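Local coordinates for beta-lactamase Mb2281c (Mycobacterium bovis, PDB 3I7J), which probably acts as a serine hydrolase of the beta-lactamase family, at residues Glu5-Gly8 against Gly9-Val12; Ala149-Val153 against Ala154-Val158; Gly253-Ala256 against Leu257-Pro261. All coordinates share one frame; numbering follows the deposited sequence.

The three contacts are local contacts along one beta-lactamase-fold chain, met in the order contact 1, contact 2, contact 3. Contacts 1 and 3 come from near the two ends of the chain, yet their centres lie about 12 Å apart and they touch: W10 meets W260, L259 and W255, so the N-terminal turn packs against the start of the C-terminal helix 256-271. Contact 2 stands apart, its centre about 20 Å from that of contact 1 and about 21 Å from that of contact 3, where strand 149-151 runs into helix 153-164. Strands 15-21 and 242-248 of the six-stranded antiparallel sheet are common ground, since side chains of contacts 1 and 2 pack on both.

Contact 1: Glu5-Gly8 against Gly9-Val12; sequences EVLG and GWPV
L7 and W10 meet through a CH-pi contact between the 3-10 turn and the indole that follows it. The methyl CD1 of L7 sits 3.9 Å from the centroid of the six-membered ring of W10, only 9° off the ring normal, so it lies over one face of the benzene half of the indole; the nearest ring atom is CZ2. The L7 bond from CA to CB leads away from the following residues, and it is the far end of the side chain that comes back to the ring. W10 reaches this position with CG beside its backbone N and anti to the carbonyl carbon (chi1 -83°), which lays the indole back along the turn it follows.

Van der Waals contact continues on the pyrrole half, where both methyls of V6 approach. CG1 of V6 comes within 3.8 Å of NE1 of W10, and CG2 of V6 makes an apolar contact with CD1 of W10 at 4.2 Å. The carbonyl oxygen of V6 lies closer still, 3.0 Å from CD1 of W10, and reaches the ring obliquely.

Two backbone hydrogen bonds hold the chain in this tight curl, both with the three-residue spacing of a 3-10 turn. G9 N donates to V6 O at 3.1 Å, and W10 N donates to L7 O at 3.0 Å with an N-H...O angle of 161°. In each case the donor stands well above the carbonyl plane.

The N-terminal turn packs on helix 256-271 and on two strands of the six-stranded sheet. V6 and L7 rest on I263 of the helix, where W10 touches L259 and W260; L7 also packs on A15 and A17 of strand 15-21, and W10 reaches V246 and T248 of strand 242-248.

Contact 2: Ala149-Val153 against Ala154-Val158; sequences ATSTV and ADLAV
A154 is the second residue of helix 153-164, and its CB lies 3.9 Å from OG1 of T152, the N-cap residue. D155 follows, and its backbone N makes the capping bond, donating to OG1 of T152 at 3.1 Å with an N-H...O angle of 162°. The hydroxyl can reach it because OG1 stands between the backbone N and the carbonyl carbon of T152 (chi1 63°). The D155 side chain runs at a slant across that of T152 and also meets S151, whose OG is 3.4 Å from CB of D155. L156 N then donates to T152 O at 2.9 Å, the first regular helical bond of this turn, while CD2 of L156 lies 3.8 Å from OG of S151. A157 N completes the turn with a 2.7 Å bond to V153 O, bent to 137° at the hydrogen.

The polar ends are tied together through a residue outside the turn: OG of S151 and OD2 of D155 both hydrogen-bond to OG1 of T136, and OD2 also accepts from T135 N. The buried carboxylate therefore has at least two partners, and its charge probably draws added stabilisation from the helix start beside it.

Contact 3: Gly253-Ala256 against Leu257-Pro261; sequences GDWA and LDLWP
A256 and W260 meet in the first turn of helix 256-271, the C-terminal helix that packs on the antiparallel sheet of this beta-lactamase fold. The full helical bond runs from W260 N to A256 O, 2.9 Å long, nearly straight at 170° and in the carbonyl plane. Just before the helix the chain is tighter: L257 N donates to D254 O at 3.2 Å, with the donor well above the carbonyl plane and the bond bent to 137°. A256 N is likewise satisfied three residues back, by G253 O.

Two further backbone groups are served by an ordered water. It donates to W255 O at 3.0 Å and accepts from D258 N at 2.7 Å, and so bridges the carbonyl just before the helix and an amide of its first turn. On the side chains, NE1 of W255 donates outside the turn, to D251 O, while R250 makes a cation-pi contact with the same indole. P261 brings no N-H to the helix, and the turn is kinked there.

The apolar side of the turn is shared by two indoles. The six-membered ring of W255 and the five-membered ring of W260 meet obliquely, their planes at 83°. CG of W255 lies between its backbone N and carbonyl carbon, which brings the end of the ring back toward the helix, where CD1 of L259 comes to its edge, the two side chains crossing at about a right angle. L257 lies alongside D254, its CD1 beside the carboxylate. Beyond the turn, W260 meets F233 edge-to-face and also touches F252. The methyl of A256 sits in the angle between the indoles, over the centre of one face of W255 and, toward the rim of a W260 face, with CB 3.6 Å from the centroid of the five-membered ring of W260.

Contact 1: Glu5-Gly8 against Gly9-Val12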
ATOM      1  N   GLU A   5     -14.162  17.588   4.547  1.00 22.67           N
ATOM      2  CA  GLU A   5     -14.610  18.240   5.767  1.00 21.04           C
ATOM      3  C   GLU A   5     -15.288  17.263   6.720  1.00 23.85           C
ATOM      4  O   GLU A   5     -15.307  17.477   7.932  1.00 17.63           O
ATOM      5  CB  GLU A   5     -15.547  19.393   5.430  1.00 24.85           C
ATOM      6  CG  GLU A   5     -14.869  20.487   4.632  1.00 33.66           C
ATOM      7  CD  GLU A   5     -15.809  21.629   4.301  1.00 37.13           C
ATOM      8  OE1 GLU A   5     -16.384  22.209   5.243  1.00 48.13           O
ATOM      9  OE2 GLU A   5     -15.971  21.943   3.104  1.00 47.97           O
ATOM     10  N   VAL A   6     -15.824  16.173   6.182  1.00 15.60           N
ATOM     11  CA  VAL A   6     -16.486  15.192   7.024  1.00 13.49           C
ATOM     12  C   VAL A   6     -15.538  14.676   8.108  1.00 19.18           C
ATOM     13  O   VAL A   6     -15.975  14.077   9.085  1.00 20.24           O
ATOM     14  CB  VAL A   6     -16.980  13.985   6.199  1.00 19.09           C
ATOM     15  CG1 VAL A   6     -15.783  13.154   5.715  1.00  7.48           C
ATOM     16  CG2 VAL A   6     -17.923  13.133   7.041  1.00 11.25           C
ATOM     17  N   LEU A   7     -14.239  14.899   7.934  1.00 18.41           N
ATOM     18  CA  LEU A   7     -13.259  14.443   8.910  1.00 16.73           C
ATOM     19  C   LEU A   7     -13.458  15.116  10.266  1.00 20.58           C
ATOM     20  O   LEU A   7     -13.194  14.516  11.308  1.00 21.22           O
ATOM     21  CB  LEU A   7     -11.838  14.717   8.406  1.00 18.27           C
ATOM     22  CG  LEU A   7     -11.001  13.517   7.947  1.00 21.89           C
ATOM     23  CD1 LEU A   7     -11.678  12.807   6.793  1.00 11.66           C
ATOM     24  CD2 LEU A   7      -9.616  13.990   7.545  1.00 20.26           C
ATOM     25  N   GLY A   8     -13.922  16.361  10.248  1.00 21.78           N
ATOM     26  CA  GLY A   8     -14.145  17.086  11.487  1.00 17.13           C
ATOM     27  C   GLY A   8     -15.166  16.416  12.384  1.00 22.62           C
ATOM     28  O   GLY A   8     -15.167  16.625  13.595  1.00 21.23           O
ATOM     29  N   GLY A   9     -16.038  15.604  11.792  1.00 17.77           N
ATOM     30  CA  GLY A   9     -17.050  14.923  12.577  1.00 16.99           C
ATOM     31  C   GLY A   9     -16.695  13.483  12.884  1.00 23.91           C
ATOM     32  O   GLY A   9     -17.502  12.754  13.459  1.00 20.96           O
ATOM     33  N   TRP A  10     -15.490  13.062  12.504  1.00 25.27           N
ATOM     34  CA  TRP A  10     -15.055  11.688  12.758  1.00 21.95           C
ATOM     35  C   TRP A  10     -14.680  11.471  14.214  1.00 18.90           C
ATOM     36  O   TRP A  10     -14.096  12.345  14.856  1.00 22.08           O
ATOM     37  CB  TRP A  10     -13.854  11.331  11.878  1.00 25.82           C
ATOM     38  CG  TRP A  10     -14.210  10.902  10.485  1.00 20.27           C
ATOM     39  CD1 TRP A  10     -15.355  11.199   9.803  1.00 21.83           C
ATOM     40  CD2 TRP A  10     -13.386  10.157   9.581  1.00 22.75           C
ATOM     41  NE1 TRP A  10     -15.295  10.689   8.531  1.00 20.37           N
ATOM     42  CE2 TRP A  10     -14.096  10.045   8.366  1.00 23.14           C
ATOM     43  CE3 TRP A  10     -12.113   9.574   9.678  1.00 13.88           C
ATOM     44  CZ2 TRP A  10     -13.575   9.375   7.249  1.00 23.75           C
ATOM     45  CZ3 TRP A  10     -11.596   8.909   8.571  1.00 19.56           C
ATOM     46  CH2 TRP A  10     -12.327   8.815   7.372  1.00 16.66           C
ATOM     47  N   PRO A  11     -15.021  10.296  14.755  1.00 16.18           N
ATOM     48  CA  PRO A  11     -14.713   9.962  16.144  1.00 16.26           C
ATOM     49  C   PRO A  11     -13.260   9.520  16.313  1.00 19.42           C
ATOM     50  O   PRO A  11     -12.989   8.394  16.728  1.00 19.34           O
ATOM     51  CB  PRO A  11     -15.700   8.839  16.444  1.00 15.22           C
ATOM     52  CG  PRO A  11     -15.767   8.123  15.132  1.00 20.28           C
ATOM     53  CD  PRO A  11     -15.884   9.266  14.147  1.00 12.40           C
ATOM     54  N   VAL A  12     -12.330  10.412  15.990  1.00 18.13           N
ATOM     55  CA  VAL A  12     -10.906  10.123  16.102  1.00 21.53           C
ATOM     56  C   VAL A  12     -10.200  11.300  16.785  1.00 22.22           C
ATOM     57  O   VAL A  12     -10.633  12.438  16.665  1.00 28.62           O
ATOM     58  CB  VAL A  12     -10.275   9.918  14.707  1.00 19.26           C
ATOM     59  CG1 VAL A  12     -11.031   8.840  13.951  1.00 13.58           C
ATOM     60  CG2 VAL A  12     -10.297  11.231  13.936  1.00 14.00           C
TER

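Contact 2: Ala149-Val153 against Ala154-Val158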
ATOM      1  N   ALA A 149       6.672   1.904   9.067  1.00 12.04           N
ATOM      2  CA  ALA A 149       6.909   3.218   8.492  1.00 12.67           C
ATOM      3  C   ALA A 149       6.085   4.318   9.163  1.00 18.91           C
ATOM      4  O   ALA A 149       4.991   4.091   9.693  1.00 14.72           O
ATOM      5  CB  ALA A 149       6.632   3.198   6.999  1.00 12.20           C
ATOM      6  N   THR A 150       6.654   5.512   9.128  1.00 12.68           N
ATOM      7  CA  THR A 150       6.065   6.707   9.696  1.00 13.98           C
ATOM      8  C   THR A 150       6.086   7.747   8.568  1.00 11.47           C
ATOM      9  O   THR A 150       7.055   7.821   7.816  1.00  9.29           O
ATOM     10  CB  THR A 150       6.929   7.171  10.907  1.00 13.50           C
ATOM     11  OG1 THR A 150       6.371   6.652  12.119  1.00 16.48           O
ATOM     12  CG2 THR A 150       7.017   8.653  10.979  1.00 24.94           C
ATOM     13  N   SER A 151       5.028   8.541   8.439  1.00 11.69           N
ATOM     14  CA  SER A 151       4.975   9.539   7.378  1.00 12.16           C
ATOM     15  C   SER A 151       3.909  10.600   7.645  1.00 15.15           C
ATOM     16  O   SER A 151       3.257  10.595   8.694  1.00 13.35           O
ATOM     17  CB  SER A 151       4.705   8.840   6.035  1.00  6.06           C
ATOM     18  OG  SER A 151       4.863   9.730   4.945  1.00 18.06           O
ATOM     19  N   THR A 152       3.738  11.506   6.682  1.00 16.65           N
ATOM     20  CA  THR A 152       2.768  12.602   6.770  1.00 10.17           C
ATOM     21  C   THR A 152       1.859  12.579   5.555  1.00  8.75           C
ATOM     22  O   THR A 152       2.188  11.959   4.551  1.00  9.15           O
ATOM     23  CB  THR A 152       3.482  13.963   6.759  1.00 12.33           C
ATOM     24  OG1 THR A 152       4.160  14.123   5.502  1.00 13.36           O
ATOM     25  CG2 THR A 152       4.501  14.050   7.889  1.00  4.06           C
ATOM     26  N   VAL A 153       0.715  13.256   5.633  1.00 13.80           N
ATOM     27  CA  VAL A 153      -0.188  13.276   4.488  1.00  8.39           C
ATOM     28  C   VAL A 153       0.484  13.965   3.296  1.00 10.45           C
ATOM     29  O   VAL A 153       0.275  13.572   2.148  1.00  9.99           O
ATOM     30  CB  VAL A 153      -1.524  13.983   4.824  1.00 11.91           C
ATOM     31  CG1 VAL A 153      -2.397  14.089   3.572  1.00 12.08           C
ATOM     32  CG2 VAL A 153      -2.261  13.185   5.893  1.00  5.75           C
ATOM     33  N   ALA A 154       1.298  14.982   3.569  1.00  5.62           N
ATOM     34  CA  ALA A 154       2.005  15.709   2.514  1.00  9.41           C
ATOM     35  C   ALA A 154       2.945  14.781   1.745  1.00 13.66           C
ATOM     36  O   ALA A 154       2.998  14.813   0.513  1.00 14.80           O
ATOM     37  CB  ALA A 154       2.804  16.870   3.113  1.00  7.33           C
ATOM     38  N   ASP A 155       3.705  13.974   2.482  1.00 13.98           N
ATOM     39  CA  ASP A 155       4.632  13.025   1.870  1.00 12.24           C
ATOM     40  C   ASP A 155       3.859  11.940   1.118  1.00 11.79           C
ATOM     41  O   ASP A 155       4.230  11.562   0.006  1.00  7.98           O
ATOM     42  CB  ASP A 155       5.521  12.364   2.933  1.00 13.91           C
ATOM     43  CG  ASP A 155       6.769  13.165   3.236  1.00 13.79           C
ATOM     44  OD1 ASP A 155       6.829  14.355   2.847  1.00 11.52           O
ATOM     45  OD2 ASP A 155       7.688  12.605   3.879  1.00 10.98           O
ATOM     46  N   LEU A 156       2.786  11.437   1.723  1.00  7.39           N
ATOM     47  CA  LEU A 156       2.001  10.400   1.069  1.00  7.75           C
ATOM     48  C   LEU A 156       1.298  10.947  -0.159  1.00 10.40           C
ATOM     49  O   LEU A 156       1.039  10.211  -1.113  1.00 11.73           O
ATOM     50  CB  LEU A 156       0.980   9.801   2.029  1.00  4.24           C
ATOM     51  CG  LEU A 156       1.544   8.894   3.115  1.00  9.98           C
ATOM     52  CD1 LEU A 156       0.378   8.148   3.748  1.00 12.71           C
ATOM     53  CD2 LEU A 156       2.540   7.890   2.523  1.00 17.42           C
ATOM     54  N   ALA A 157       0.991  12.241  -0.130  1.00  9.25           N
ATOM     55  CA  ALA A 157       0.326  12.905  -1.248  1.00 12.91           C
ATOM     56  C   ALA A 157       1.259  12.868  -2.454  1.00 10.17           C
ATOM     57  O   ALA A 157       0.827  12.620  -3.580  1.00 12.69           O
ATOM     58  CB  ALA A 157       0.003  14.349  -0.878  1.00  9.82           C
ATOM     59  N   VAL A 158       2.540  13.126  -2.202  1.00 10.27           N
ATOM     60  CA  VAL A 158       3.565  13.097  -3.237  1.00 13.16           C
ATOM     61  C   VAL A 158       3.683  11.659  -3.750  1.00  8.84           C
ATOM     62  O   VAL A 158       3.794  11.424  -4.954  1.00 11.58           O
ATOM     63  CB  VAL A 158       4.937  13.548  -2.672  1.00 20.60           C
ATOM     64  CG1 VAL A 158       6.022  13.383  -3.725  1.00 29.97           C
ATOM     65  CG2 VAL A 158       4.861  15.006  -2.216  1.00 26.99           C
TER

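Contact 3: Gly253-Ala256 against Leu257-Pro261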
ATOM      1  N   GLY A 253     -11.214  -0.051  13.177  1.00 15.29           N
ATOM      2  CA  GLY A 253     -12.257  -0.720  13.943  1.00 16.38           C
ATOM      3  C   GLY A 253     -13.609  -0.563  13.262  1.00 24.51           C
ATOM      4  O   GLY A 253     -13.675  -0.105  12.121  1.00 23.89           O
ATOM      5  N   ASP A 254     -14.688  -0.930  13.946  1.00 14.28           N
ATOM      6  CA  ASP A 254     -16.017  -0.811  13.358  1.00 18.56           C
ATOM      7  C   ASP A 254     -16.400   0.630  13.021  1.00 15.68           C
ATOM      8  O   ASP A 254     -17.194   0.865  12.106  1.00 17.62           O
ATOM      9  CB  ASP A 254     -17.086  -1.407  14.287  1.00 27.26           C
ATOM     10  CG  ASP A 254     -16.886  -2.898  14.538  1.00 39.44           C
ATOM     11  OD1 ASP A 254     -16.525  -3.629  13.586  1.00 33.65           O
ATOM     12  OD2 ASP A 254     -17.106  -3.337  15.687  1.00 39.71           O
ATOM     13  N   TRP A 255     -15.843   1.590  13.752  1.00 15.44           N
ATOM     14  CA  TRP A 255     -16.148   2.999  13.507  1.00 17.40           C
ATOM     15  C   TRP A 255     -15.842   3.432  12.073  1.00 17.29           C
ATOM     16  O   TRP A 255     -16.508   4.312  11.525  1.00 16.28           O
ATOM     17  CB  TRP A 255     -15.368   3.910  14.475  1.00 13.38           C
ATOM     18  CG  TRP A 255     -13.879   3.900  14.250  1.00 12.88           C
ATOM     19  CD1 TRP A 255     -12.972   3.016  14.769  1.00 16.46           C
ATOM     20  CD2 TRP A 255     -13.138   4.775  13.388  1.00 15.22           C
ATOM     21  NE1 TRP A 255     -11.715   3.284  14.279  1.00 14.98           N
ATOM     22  CE2 TRP A 255     -11.789   4.354  13.428  1.00 12.63           C
ATOM     23  CE3 TRP A 255     -13.483   5.871  12.583  1.00 13.94           C
ATOM     24  CZ2 TRP A 255     -10.785   4.988  12.690  1.00 15.30           C
ATOM     25  CZ3 TRP A 255     -12.479   6.502  11.847  1.00 26.72           C
ATOM     26  CH2 TRP A 255     -11.146   6.054  11.908  1.00 10.00           C
ATOM     27  N   ALA A 256     -14.845   2.806  11.459  1.00 16.12           N
ATOM     28  CA  ALA A 256     -14.448   3.180  10.104  1.00 13.29           C
ATOM     29  C   ALA A 256     -15.182   2.447   8.991  1.00 19.74           C
ATOM     30  O   ALA A 256     -15.217   2.919   7.850  1.00 19.08           O
ATOM     31  CB  ALA A 256     -12.948   2.981   9.944  1.00 14.76           C
ATOM     32  N   LEU A 257     -15.770   1.303   9.329  1.00 15.31           N
ATOM     33  CA  LEU A 257     -16.479   0.472   8.356  1.00 14.74           C
ATOM     34  C   LEU A 257     -17.412   1.208   7.389  1.00 13.28           C
ATOM     35  O   LEU A 257     -17.484   0.854   6.212  1.00 15.78           O
ATOM     36  CB  LEU A 257     -17.238  -0.648   9.082  1.00 21.75           C
ATOM     37  CG  LEU A 257     -16.363  -1.640   9.874  1.00 25.16           C
ATOM     38  CD1 LEU A 257     -17.230  -2.792  10.390  1.00 16.09           C
ATOM     39  CD2 LEU A 257     -15.261  -2.190   8.973  1.00 21.33           C
ATOM     40  N   ASP A 258     -18.124   2.225   7.860  1.00 15.48           N
ATOM     41  CA  ASP A 258     -19.008   2.961   6.962  1.00 14.55           C
ATOM     42  C   ASP A 258     -18.417   4.304   6.538  1.00 17.11           C
ATOM     43  O   ASP A 258     -18.652   4.773   5.420  1.00 19.85           O
ATOM     44  CB  ASP A 258     -20.377   3.176   7.608  1.00 19.24           C
ATOM     45  CG  ASP A 258     -21.156   1.878   7.760  1.00 24.01           C
ATOM     46  OD1 ASP A 258     -21.217   1.099   6.786  1.00 33.16           O
ATOM     47  OD2 ASP A 258     -21.710   1.633   8.847  1.00 32.33           O
ATOM     48  N   LEU A 259     -17.637   4.914   7.422  1.00 15.81           N
ATOM     49  CA  LEU A 259     -17.033   6.206   7.121  1.00 20.10           C
ATOM     50  C   LEU A 259     -16.025   6.171   5.980  1.00 17.16           C
ATOM     51  O   LEU A 259     -16.041   7.038   5.099  1.00 21.55           O
ATOM     52  CB  LEU A 259     -16.359   6.786   8.367  1.00 11.01           C
ATOM     53  CG  LEU A 259     -17.248   7.079   9.575  1.00 17.49           C
ATOM     54  CD1 LEU A 259     -16.417   7.750  10.660  1.00 13.15           C
ATOM     55  CD2 LEU A 259     -18.403   7.987   9.164  1.00 19.67           C
ATOM     56  N   TRP A 260     -15.142   5.182   5.983  1.00 19.49           N
ATOM     57  CA  TRP A 260     -14.141   5.111   4.926  1.00 17.39           C
ATOM     58  C   TRP A 260     -14.751   5.031   3.533  1.00  9.79           C
ATOM     59  O   TRP A 260     -14.367   5.779   2.647  1.00  9.75           O
ATOM     60  CB  TRP A 260     -13.177   3.954   5.203  1.00 11.35           C
ATOM     61  CG  TRP A 260     -12.188   4.307   6.288  1.00 17.96           C
ATOM     62  CD1 TRP A 260     -12.203   5.421   7.087  1.00 13.06           C
ATOM     63  CD2 TRP A 260     -11.024   3.564   6.663  1.00 14.14           C
ATOM     64  NE1 TRP A 260     -11.114   5.415   7.929  1.00 18.62           N
ATOM     65  CE2 TRP A 260     -10.372   4.289   7.686  1.00 13.77           C
ATOM     66  CE3 TRP A 260     -10.463   2.358   6.228  1.00 16.11           C
ATOM     67  CZ2 TRP A 260      -9.188   3.843   8.281  1.00 14.41           C
ATOM     68  CZ3 TRP A 260      -9.285   1.913   6.822  1.00 16.38           C
ATOM     69  CH2 TRP A 260      -8.660   2.656   7.833  1.00 11.44           C
ATOM     70  N   PRO A 261     -15.719   4.131   3.326  1.00 15.40           N
ATOM     71  CA  PRO A 261     -16.345   4.019   2.004  1.00 16.19           C
ATOM     72  C   PRO A 261     -17.103   5.307   1.642  1.00 16.25           C
ATOM     73  O   PRO A 261     -17.096   5.748   0.491  1.00 14.04           O
ATOM     74  CB  PRO A 261     -17.287   2.826   2.169  1.00 15.49           C
ATOM     75  CG  PRO A 261     -16.592   1.993   3.216  1.00 16.28           C
ATOM     76  CD  PRO A 261     -16.156   3.033   4.207  1.00 12.94           C
TER
HETATM   77  O   HOH W   1     -18.872   3.007  10.329  1.00 32.58           O